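Local atomic coordinates of maleylpyruvate isomerase (PDB entry 2V6K), a protein that catalyses the glutathione-dependent isomerisation of maleylpyruvate to fumarylpyruvate in the bacterial breakdown of naphthalene. Residues D89-Q92 and R93-L97. Sequence-based numbering, arbitrary orientation.
Sequences DGRQ and RVRAL
The first turns of helix 88-104, which opens the all-helical C-terminal domain of this zeta-class glutathione transferase and lies along the dimer interface, carry two i to i+4 pairs: Asp89 with Arg93 and Arg91 with Arg95. Beneath them runs the regular alpha-helical ladder, from Arg93 N to Asp89 O (3.0 Å) through to Ala96 N to Gln92 O (2.8 Å).

Asp89 and Arg93 form a salt bridge. The carboxylate meets the NE/NH2 edge of the guanidinium, its own plane turned 57° from that of the arginine. OD1 of Asp89 takes a bond from NH2 of Arg93 at 3.1 Å, although the position of NH2 is less certain, and OD2 of Asp89 receives a weak but nearly straight one from NE of Arg93 at 3.4 Å. Chi1 of Arg93 (-53°) sets CG beside the backbone N, against Asp89 O, and the bend at chi2 then turns the chain so that NE and NH2 reach the carboxylate.

Arg91 and Arg95 instead bring two like charges side by side. NH1 of Arg95 sits over one face of the Arg91 guanidinium, 2.9 Å from Arg91 NH2; both are donors, and no hydrogen bond joins them. The two planes stand 88° apart. A water accepts a bond from NH2 of Arg95 at 2.9 Å and a weak one from NH2 of Arg91.

Acidic partners probably offset the repulsion: Glu72 of the same chain forms a salt bridge with NE of Arg95, and Glu76 of the second subunit does so with NH1 of Arg91. On another side of the helix Val94 packs against Leu164 and Ala165 of helix 164-178. The Asp89-Arg93 bridge thus probably neutralises charge within the helix, while Arg93 NH1 also makes a weak hydrogen bond to Val63 O of the second subunit; the charge of the Arg91-Arg95 pair is probably balanced by glutamates from both subunits, so both pairs belong to the dimer contact.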
ATOM      1  N   ASP A  89       6.787  -0.699 -18.591  1.00  9.69           N
ATOM      2  CA  ASP A  89       7.900  -0.979 -17.685  1.00 10.82           C
ATOM      3  C   ASP A  89       8.102   0.167 -16.700  1.00 10.37           C
ATOM      4  O   ASP A  89       8.176  -0.055 -15.493  1.00 10.56           O
ATOM      5  CB  ASP A  89       9.198  -1.268 -18.445  1.00 12.61           C
ATOM      6  CG  ASP A  89      10.304  -1.760 -17.527  1.00 19.61           C
ATOM      7  OD1 ASP A  89      10.344  -2.975 -17.233  1.00 25.47           O
ATOM      8  OD2 ASP A  89      11.131  -0.929 -17.096  1.00 25.68           O
ATOM      9  N   GLY A  90       8.170   1.389 -17.221  1.00 10.08           N
ATOM     10  CA  GLY A  90       8.323   2.577 -16.393  1.00  9.98           C
ATOM     11  C   GLY A  90       7.169   2.762 -15.431  1.00  9.93           C
ATOM     12  O   GLY A  90       7.384   3.105 -14.265  1.00  9.81           O
ATOM     13  N   ARG A  91       5.943   2.538 -15.908  1.00  8.33           N
ATOM     14  CA  ARG A  91       4.749   2.578 -15.051  1.00  9.68           C
ATOM     15  C   ARG A  91       4.932   1.641 -13.865  1.00  7.85           C
ATOM     16  O   ARG A  91       4.686   2.025 -12.719  1.00  7.51           O
ATOM     17  CB  ARG A  91       3.489   2.148 -15.816  1.00 10.34           C
ATOM     18  CG  ARG A  91       2.807   3.208 -16.657  1.00 13.38           C
ATOM     19  CD  ARG A  91       1.761   2.578 -17.597  1.00 17.94           C
ATOM     20  NE  ARG A  91       0.565   2.071 -16.908  1.00 24.54           N
ATOM     21  CZ  ARG A  91       0.215   0.784 -16.814  1.00 26.21           C
ATOM     22  NH1 ARG A  91       0.965  -0.167 -17.363  1.00 25.00           N
ATOM     23  NH2 ARG A  91      -0.900   0.441 -16.170  1.00 16.24           N
ATOM     24  N   GLN A  92       5.357   0.411 -14.145  1.00  6.57           N
ATOM     25  CA  GLN A  92       5.513  -0.585 -13.092  1.00  6.50           C
ATOM     26  C   GLN A  92       6.595  -0.180 -12.095  1.00  6.95           C
ATOM     27  O   GLN A  92       6.412  -0.335 -10.886  1.00  6.69           O
ATOM     28  CB  GLN A  92       5.785  -1.966 -13.694  1.00  6.63           C
ATOM     29  CG  GLN A  92       5.520  -3.136 -12.730  1.00  6.32           C
ATOM     30  CD  GLN A  92       6.622  -3.370 -11.708  1.00  7.39           C
ATOM     31  OE1 GLN A  92       6.383  -3.971 -10.653  1.00  8.74           O
ATOM     32  NE2 GLN A  92       7.831  -2.919 -12.015  1.00  6.05           N
ATOM     33  N   ARG A  93       7.706   0.357 -12.589  1.00  7.20           N
ATOM     34  CA  ARG A  93       8.823   0.757 -11.720  1.00  8.26           C
ATOM     35  C   ARG A  93       8.438   1.901 -10.795  1.00  6.83           C
ATOM     36  O   ARG A  93       8.784   1.891  -9.616  1.00  6.98           O
ATOM     37  CB  ARG A  93      10.059   1.169 -12.534  1.00  9.04           C
ATOM     38  CG  ARG A  93      10.521   0.162 -13.562  1.00 15.11           C
ATOM     39  CD  ARG A  93      10.967  -1.131 -12.929  1.00 16.64           C
ATOM     40  NE  ARG A  93      11.213  -2.131 -13.965  1.00 19.12           N
ATOM     41  CZ  ARG A  93      11.579  -3.390 -13.743  1.00 21.07           C
ATOM     42  NH1 ARG A  93      11.762  -3.845 -12.507  1.00 21.92           N
ATOM     43  NH2 ARG A  93      11.759  -4.195 -14.774  1.00 20.39           N
ATOM     44  N   VAL A  94       7.739   2.897 -11.335  1.00  4.34           N
ATOM     45  CA  VAL A  94       7.301   4.035 -10.530  1.00  4.17           C
ATOM     46  C   VAL A  94       6.278   3.582  -9.495  1.00  4.11           C
ATOM     47  O   VAL A  94       6.350   3.978  -8.331  1.00  4.19           O
ATOM     48  CB  VAL A  94       6.749   5.185 -11.409  1.00  4.21           C
ATOM     49  CG1 VAL A  94       6.107   6.257 -10.544  1.00  5.11           C
ATOM     50  CG2 VAL A  94       7.866   5.799 -12.242  1.00  5.45           C
ATOM     51  N   ARG A  95       5.332   2.741  -9.899  1.00  3.41           N
ATOM     52  CA  ARG A  95       4.376   2.198  -8.933  1.00  3.26           C
ATOM     53  C   ARG A  95       5.057   1.349  -7.866  1.00  3.67           C
ATOM     54  O   ARG A  95       4.619   1.343  -6.719  1.00  4.38           O
ATOM     55  CB  ARG A  95       3.279   1.399  -9.636  1.00  3.66           C
ATOM     56  CG  ARG A  95       2.276   2.253 -10.387  1.00  3.92           C
ATOM     57  CD  ARG A  95       1.129   1.395 -10.893  1.00  5.39           C
ATOM     58  NE  ARG A  95       0.059   2.194 -11.490  1.00  4.99           N
ATOM     59  CZ  ARG A  95      -0.378   2.079 -12.737  1.00  5.18           C
ATOM     60  NH1 ARG A  95       0.151   1.181 -13.568  1.00  6.11           N
ATOM     61  NH2 ARG A  95      -1.364   2.865 -13.151  1.00  5.14           N
ATOM     62  N   ALA A  96       6.113   0.626  -8.231  1.00  3.17           N
ATOM     63  CA  ALA A  96       6.827  -0.211  -7.264  1.00  3.26           C
ATOM     64  C   ALA A  96       7.546   0.647  -6.227  1.00  3.74           C
ATOM     65  O   ALA A  96       7.488   0.362  -5.025  1.00  4.29           O
ATOM     66  CB  ALA A  96       7.802  -1.144  -7.963  1.00  3.58           C
ATOM     67  N   LEU A  97       8.216   1.702  -6.686  1.00  3.42           N
ATOM     68  CA  LEU A  97       8.878   2.634  -5.776  1.00  3.18           C
ATOM     69  C   LEU A  97       7.868   3.228  -4.803  1.00  3.37           C
ATOM     70  O   LEU A  97       8.098   3.258  -3.590  1.00  4.28           O
ATOM     71  CB  LEU A  97       9.586   3.748  -6.557  1.00  3.42           C
ATOM     72  CG  LEU A  97      10.865   3.334  -7.292  1.00  4.86           C
ATOM     73  CD1 LEU A  97      11.311   4.434  -8.241  1.00  7.52           C
ATOM     74  CD2 LEU A  97      11.981   2.985  -6.314  1.00  6.78           C
TER
HETATM   75  O   HOH W   1      -2.587   3.360 -15.765  1.00 24.75           O